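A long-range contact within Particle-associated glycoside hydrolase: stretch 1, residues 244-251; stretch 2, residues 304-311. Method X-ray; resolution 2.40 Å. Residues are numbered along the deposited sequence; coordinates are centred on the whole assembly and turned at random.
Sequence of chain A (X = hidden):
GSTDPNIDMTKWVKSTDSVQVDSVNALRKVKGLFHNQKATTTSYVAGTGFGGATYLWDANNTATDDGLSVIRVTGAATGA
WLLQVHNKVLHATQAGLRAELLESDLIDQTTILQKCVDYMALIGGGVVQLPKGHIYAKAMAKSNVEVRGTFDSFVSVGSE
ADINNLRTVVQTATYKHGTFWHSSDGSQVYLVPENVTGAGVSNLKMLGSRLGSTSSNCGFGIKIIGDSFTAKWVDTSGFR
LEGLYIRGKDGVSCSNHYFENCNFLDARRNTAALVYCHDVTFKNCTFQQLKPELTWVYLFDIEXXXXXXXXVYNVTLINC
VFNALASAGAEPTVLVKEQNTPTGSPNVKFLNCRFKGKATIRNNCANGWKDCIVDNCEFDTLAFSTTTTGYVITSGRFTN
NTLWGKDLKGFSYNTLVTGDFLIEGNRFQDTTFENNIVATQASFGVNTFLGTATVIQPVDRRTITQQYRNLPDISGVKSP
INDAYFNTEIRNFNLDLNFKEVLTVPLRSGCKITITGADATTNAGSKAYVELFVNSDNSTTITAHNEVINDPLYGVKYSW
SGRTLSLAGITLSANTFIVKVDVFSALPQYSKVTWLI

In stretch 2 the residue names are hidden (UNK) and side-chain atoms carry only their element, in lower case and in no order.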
ATOM      1  N   LEU A 244      -9.550  -5.922  23.612  1.00 27.30           N
ATOM      2  CA  LEU A 244      -8.573  -4.880  23.323  1.00 26.84           C
ATOM      3  C   LEU A 244      -9.297  -3.542  23.263  1.00 27.21           C
ATOM      4  O   LEU A 244     -10.355  -3.437  22.635  1.00 27.81           O
ATOM      5  CB  LEU A 244      -7.856  -5.157  21.994  1.00 26.72           C
ATOM      6  CG  LEU A 244      -7.002  -4.040  21.383  1.00 26.62           C
ATOM      7  CD1 LEU A 244      -5.784  -3.700  22.229  1.00 26.80           C
ATOM      8  CD2 LEU A 244      -6.609  -4.376  19.941  1.00 26.86           C
ATOM      9  N   TYR A 245      -8.734  -2.532  23.921  1.00 31.00           N
ATOM     10  CA  TYR A 245      -9.332  -1.205  24.010  1.00 31.74           C
ATOM     11  C   TYR A 245      -8.209  -0.178  23.962  1.00 31.73           C
ATOM     12  O   TYR A 245      -7.300  -0.210  24.798  1.00 31.68           O
ATOM     13  CB  TYR A 245     -10.151  -1.073  25.293  1.00 32.43           C
ATOM     14  CG  TYR A 245     -10.875   0.242  25.495  1.00 33.45           C
ATOM     15  CD1 TYR A 245     -12.174   0.413  25.047  1.00 34.27           C
ATOM     16  CD2 TYR A 245     -10.273   1.294  26.177  1.00 33.60           C
ATOM     17  CE1 TYR A 245     -12.856   1.596  25.247  1.00 34.77           C
ATOM     18  CE2 TYR A 245     -10.943   2.490  26.386  1.00 34.24           C
ATOM     19  CZ  TYR A 245     -12.238   2.635  25.915  1.00 34.68           C
ATOM     20  OH  TYR A 245     -12.917   3.820  26.124  1.00 35.00           O
ATOM     21  N   ILE A 246      -8.246   0.715  22.979  1.00 24.44           N
ATOM     22  CA  ILE A 246      -7.155   1.656  22.763  1.00 24.64           C
ATOM     23  C   ILE A 246      -7.701   3.071  22.879  1.00 25.12           C
ATOM     24  O   ILE A 246      -8.466   3.529  22.015  1.00 25.19           O
ATOM     25  CB  ILE A 246      -6.484   1.436  21.410  1.00 24.40           C
ATOM     26  CG1 ILE A 246      -6.125  -0.059  21.244  1.00 23.99           C
ATOM     27  CG2 ILE A 246      -5.289   2.361  21.291  1.00 24.78           C
ATOM     28  CD1 ILE A 246      -5.281  -0.368  20.027  1.00 23.88           C
ATOM     29  N   ARG A 247      -7.262   3.791  23.905  1.00 27.87           N
ATOM     30  CA  ARG A 247      -7.707   5.168  24.088  1.00 28.29           C
ATOM     31  C   ARG A 247      -6.574   5.961  24.720  1.00 28.70           C
ATOM     32  O   ARG A 247      -6.285   5.787  25.905  1.00 28.90           O
ATOM     33  CB  ARG A 247      -8.964   5.214  24.952  1.00 28.49           C
ATOM     34  CG  ARG A 247      -9.553   6.592  25.050  1.00 28.55           C
ATOM     35  CD  ARG A 247     -10.689   6.705  26.028  1.00 28.78           C
ATOM     36  NE  ARG A 247     -11.303   8.003  25.847  1.00 29.09           N
ATOM     37  CZ  ARG A 247     -12.084   8.610  26.734  1.00 29.53           C
ATOM     38  NH1 ARG A 247     -12.348   8.023  27.896  1.00 29.67           N
ATOM     39  NH2 ARG A 247     -12.591   9.812  26.454  1.00 29.88           N
ATOM     40  N   GLY A 248      -5.947   6.840  23.942  1.00 28.21           N
ATOM     41  CA  GLY A 248      -4.911   7.703  24.469  1.00 28.73           C
ATOM     42  C   GLY A 248      -5.493   8.920  25.176  1.00 28.78           C
ATOM     43  O   GLY A 248      -6.694   9.020  25.440  1.00 28.58           O
ATOM     44  N   LYS A 249      -4.608   9.872  25.471  1.00 28.97           N
ATOM     45  CA  LYS A 249      -5.004  11.117  26.109  1.00 29.83           C
ATOM     46  C   LYS A 249      -4.473  12.303  25.316  1.00 30.52           C
ATOM     47  O   LYS A 249      -3.549  12.175  24.504  1.00 30.45           O
ATOM     48  CB  LYS A 249      -4.506  11.196  27.559  1.00 30.31           C
ATOM     49  CG  LYS A 249      -5.063  10.123  28.450  1.00 29.91           C
ATOM     50  CD  LYS A 249      -4.577  10.295  29.888  1.00 30.60           C
ATOM     51  CE  LYS A 249      -5.065   9.159  30.779  1.00 30.37           C
ATOM     52  NZ  LYS A 249      -4.645   9.360  32.184  1.00 31.23           N
ATOM     53  N   ASP A 250      -5.081  13.464  25.558  1.00 37.22           N
ATOM     54  CA  ASP A 250      -4.643  14.675  24.885  1.00 37.39           C
ATOM     55  C   ASP A 250      -3.177  14.948  25.192  1.00 37.99           C
ATOM     56  O   ASP A 250      -2.724  14.804  26.329  1.00 38.24           O
ATOM     57  CB  ASP A 250      -5.482  15.871  25.324  1.00 37.34           C
ATOM     58  CG  ASP A 250      -6.906  15.818  24.798  1.00 36.95           C
ATOM     59  OD1 ASP A 250      -7.218  14.879  24.031  1.00 36.65           O
ATOM     60  OD2 ASP A 250      -7.699  16.740  25.125  1.00 37.00           O
ATOM     61  N   GLY A 251      -2.429  15.331  24.166  1.00 35.02           N
ATOM     62  CA  GLY A 251      -1.059  15.759  24.333  1.00 35.78           C
ATOM     63  C   GLY A 251      -0.028  14.660  24.428  1.00 36.28           C
ATOM     64  O   GLY A 251       1.158  14.970  24.588  1.00 37.06           O
ATOM     65  N   UNK A 304     -14.820   6.819  18.643  1.00 28.47           N
ATOM     66  CA  UNK A 304     -14.503   7.922  19.565  1.00 29.01           C
ATOM     67  C   UNK A 304     -15.730   8.322  20.373  1.00 29.87           C
ATOM     68  O   UNK A 304     -16.852   8.363  19.856  1.00 30.04           O
ATOM     69  c   UNK A 304     -14.394   7.101  17.259  1.00 27.52           C
ATOM     70  c   UNK A 304     -13.539   8.341  17.412  1.00 27.61           C
ATOM     71  c   UNK A 304     -14.062   9.052  18.626  1.00 28.46           C
ATOM     72  N   UNK A 305     -15.512   8.618  21.653  1.00 31.64           N
ATOM     73  CA  UNK A 305     -16.625   8.993  22.505  1.00 32.45           C
ATOM     74  C   UNK A 305     -17.186  10.346  22.074  1.00 32.54           C
ATOM     75  O   UNK A 305     -16.419  11.278  21.808  1.00 32.15           O
ATOM     76  c   UNK A 305     -15.910   7.676  24.542  1.00 32.68           C
ATOM     77  n   UNK A 305     -14.637   7.324  24.663  1.00 31.95           N
ATOM     78  o   UNK A 305     -16.839   6.938  24.880  1.00 33.26           O
ATOM     79  c   UNK A 305     -16.181   9.049  23.962  1.00 32.69           C
ATOM     80  N   UNK A 306     -18.513  10.488  22.003  1.00 33.20           N
ATOM     81  CA  UNK A 306     -19.095  11.784  21.628  1.00 33.42           C
ATOM     82  C   UNK A 306     -18.660  12.858  22.602  1.00 33.68           C
ATOM     83  O   UNK A 306     -18.408  12.589  23.778  1.00 33.92           O
ATOM     84  c   UNK A 306     -19.541   9.468  22.275  1.00 33.81           C
ATOM     85  c   UNK A 306     -20.769  10.054  21.643  1.00 34.20           C
ATOM     86  c   UNK A 306     -20.609  11.547  21.717  1.00 34.25           C
ATOM     87  N   UNK A 307     -18.521  14.076  22.080  1.00 34.45           N
ATOM     88  CA  UNK A 307     -18.243  15.262  22.888  1.00 34.77           C
ATOM     89  C   UNK A 307     -16.946  15.126  23.684  1.00 34.33           C
ATOM     90  O   UNK A 307     -16.840  15.643  24.796  1.00 34.65           O
ATOM     91  c   UNK A 307     -19.419  15.583  23.817  1.00 35.72           C
ATOM     92  N   UNK A 308     -15.952  14.433  23.124  1.00 31.44           N
ATOM     93  CA  UNK A 308     -14.601  14.408  23.669  1.00 30.94           C
ATOM     94  C   UNK A 308     -13.621  14.718  22.550  1.00 30.29           C
ATOM     95  O   UNK A 308     -14.001  14.883  21.387  1.00 30.21           O
ATOM     96  c   UNK A 308     -14.230  13.055  24.294  1.00 30.13           C
ATOM     97  c   UNK A 308     -15.313  12.574  25.230  1.00 30.74           C
ATOM     98  o   UNK A 308     -14.030  12.094  23.252  1.00 29.06           O
ATOM     99  N   UNK A 309     -12.348  14.774  22.911  1.00 29.89           N
ATOM    100  CA  UNK A 309     -11.268  14.917  21.950  1.00 29.24           C
ATOM    101  C   UNK A 309     -10.854  13.593  21.334  1.00 28.09           C
ATOM    102  O   UNK A 309      -9.844  13.563  20.623  1.00 27.54           O
ATOM    103  c   UNK A 309     -10.332  17.014  22.993  1.00 30.60           C
ATOM    104  o   UNK A 309      -9.685  14.765  23.758  1.00 29.16           O
ATOM    105  c   UNK A 309     -10.049  15.552  22.610  1.00 29.39           C
ATOM    106  N   UNK A 310     -11.581  12.509  21.610  1.00 29.40           N
ATOM    107  CA  UNK A 310     -11.282  11.226  20.988  1.00 29.08           C
ATOM    108  C   UNK A 310     -11.260  11.340  19.464  1.00 28.72           C
ATOM    109  O   UNK A 310     -12.130  11.972  18.855  1.00 28.77           O
ATOM    110  o   UNK A 310     -13.154   9.045  23.251  1.00 30.12           O
ATOM    111  c   UNK A 310     -12.321  10.180  21.382  1.00 29.47           C
ATOM    112  c   UNK A 310     -12.211   9.734  22.815  1.00 29.64           C
ATOM    113  o   UNK A 310     -11.223  10.070  23.506  1.00 29.21           O
ATOM    114  N   UNK A 311     -10.271  10.701  18.849  1.00 31.27           N
ATOM    115  CA  UNK A 311     -10.231  10.623  17.403  1.00 30.84           C
ATOM    116  C   UNK A 311      -9.459   9.369  17.017  1.00 30.58           C
ATOM    117  O   UNK A 311      -8.539   8.956  17.732  1.00 30.66           O
ATOM    118  c   UNK A 311      -9.603  11.886  16.781  1.00 30.75           C
ATOM    119  c   UNK A 311      -8.135  12.022  17.152  1.00 30.80           C
ATOM    120  o   UNK A 311      -9.719  11.812  15.353  1.00 30.33           O
TER
HETATM  121  O   HOH W   1     -15.430   4.292  25.739  1.00 42.33           O

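Position 304 has three side-chain carbons, and they close a ring onto its own backbone N. That is a proline, Pro304; its CA-to-CB bond points away from stretch 1, and the ring touches nothing there.

Position 305 carries two carbons, the second bearing one oxygen and one nitrogen, and the nitrogen lies over one face of the Arg247 guanidinium. An amide on a short stem makes this Asn305. Its CB points toward stretch 1, and its ND2 is 3.5 Å from Arg247 CZ. A water extends its reach, donating to Asn305 OD1 at 3.1 Å and lying 2.6 Å from Tyr245 OH, to which it is also hydrogen-bonded.

Position 306 repeats the three-carbon ring closed onto N, so it is Pro306, exposed and out of reach of stretch 1. Position 307 has a single side-chain carbon and is Ala307. With phi/psi of 59/34 it occupies the third place of a type II turn that begins at Asn305.

Position 308 shows one carbon carrying an oxygen and a carbon, and that terminal carbon comes near Arg247 NH2. The fork is that of a threonine. Thr308 ends the turn; its backbone N makes a weak bond of 3.5 Å to Asn305 O, and its OG1 donates to that same Asn305 O at 2.9 Å. Its CG2 rests 4.1 Å from Arg247 NH2.

Position 309 has the same fork, and its oxygen sits 2.5 Å from Asp250 OD1. This is Thr309, whose OG1 donates that very short hydrogen bond.

Position 310 has two carbons, the second with two oxygens, one of which meets Arg247 at the guanidinium edge. A carboxylate on a short stem is Asp310. Its OD1 accepts from Arg247 NE at 3.1 Å and from Arg247 NH2 at 3.3 Å, forming a salt bridge. Its OD2 faces its own loop, accepting from Asn305 N at 2.9 Å and Asn305 ND2 at 2.7 Å, while its backbone N donates to Thr308 OG1 at 3.0 Å.

Position 311 is a third carbon-and-oxygen fork, Thr311, too far away to take part.

The contact is polar and small, burying 237 Å² over both sides. Arg247, at the end of its strand, extends with all three of its first chi angles in t, bridging a CA separation of 7.7 Å from Arg247 CA to Asp310 CA. The rule to read here is a shared carboxylate: the loop's own hydrogen bonds engage one oxygen of Asp310, and Arg247 takes the other, while the amide of Asn305 covers a guanidinium face. Thr309 and Asp250 add a second tie, three residues after Arg247 on stretch 1 and one residue before Asp310 on stretch 2.

Stretch 2, residues 304-311: PNPATTDT
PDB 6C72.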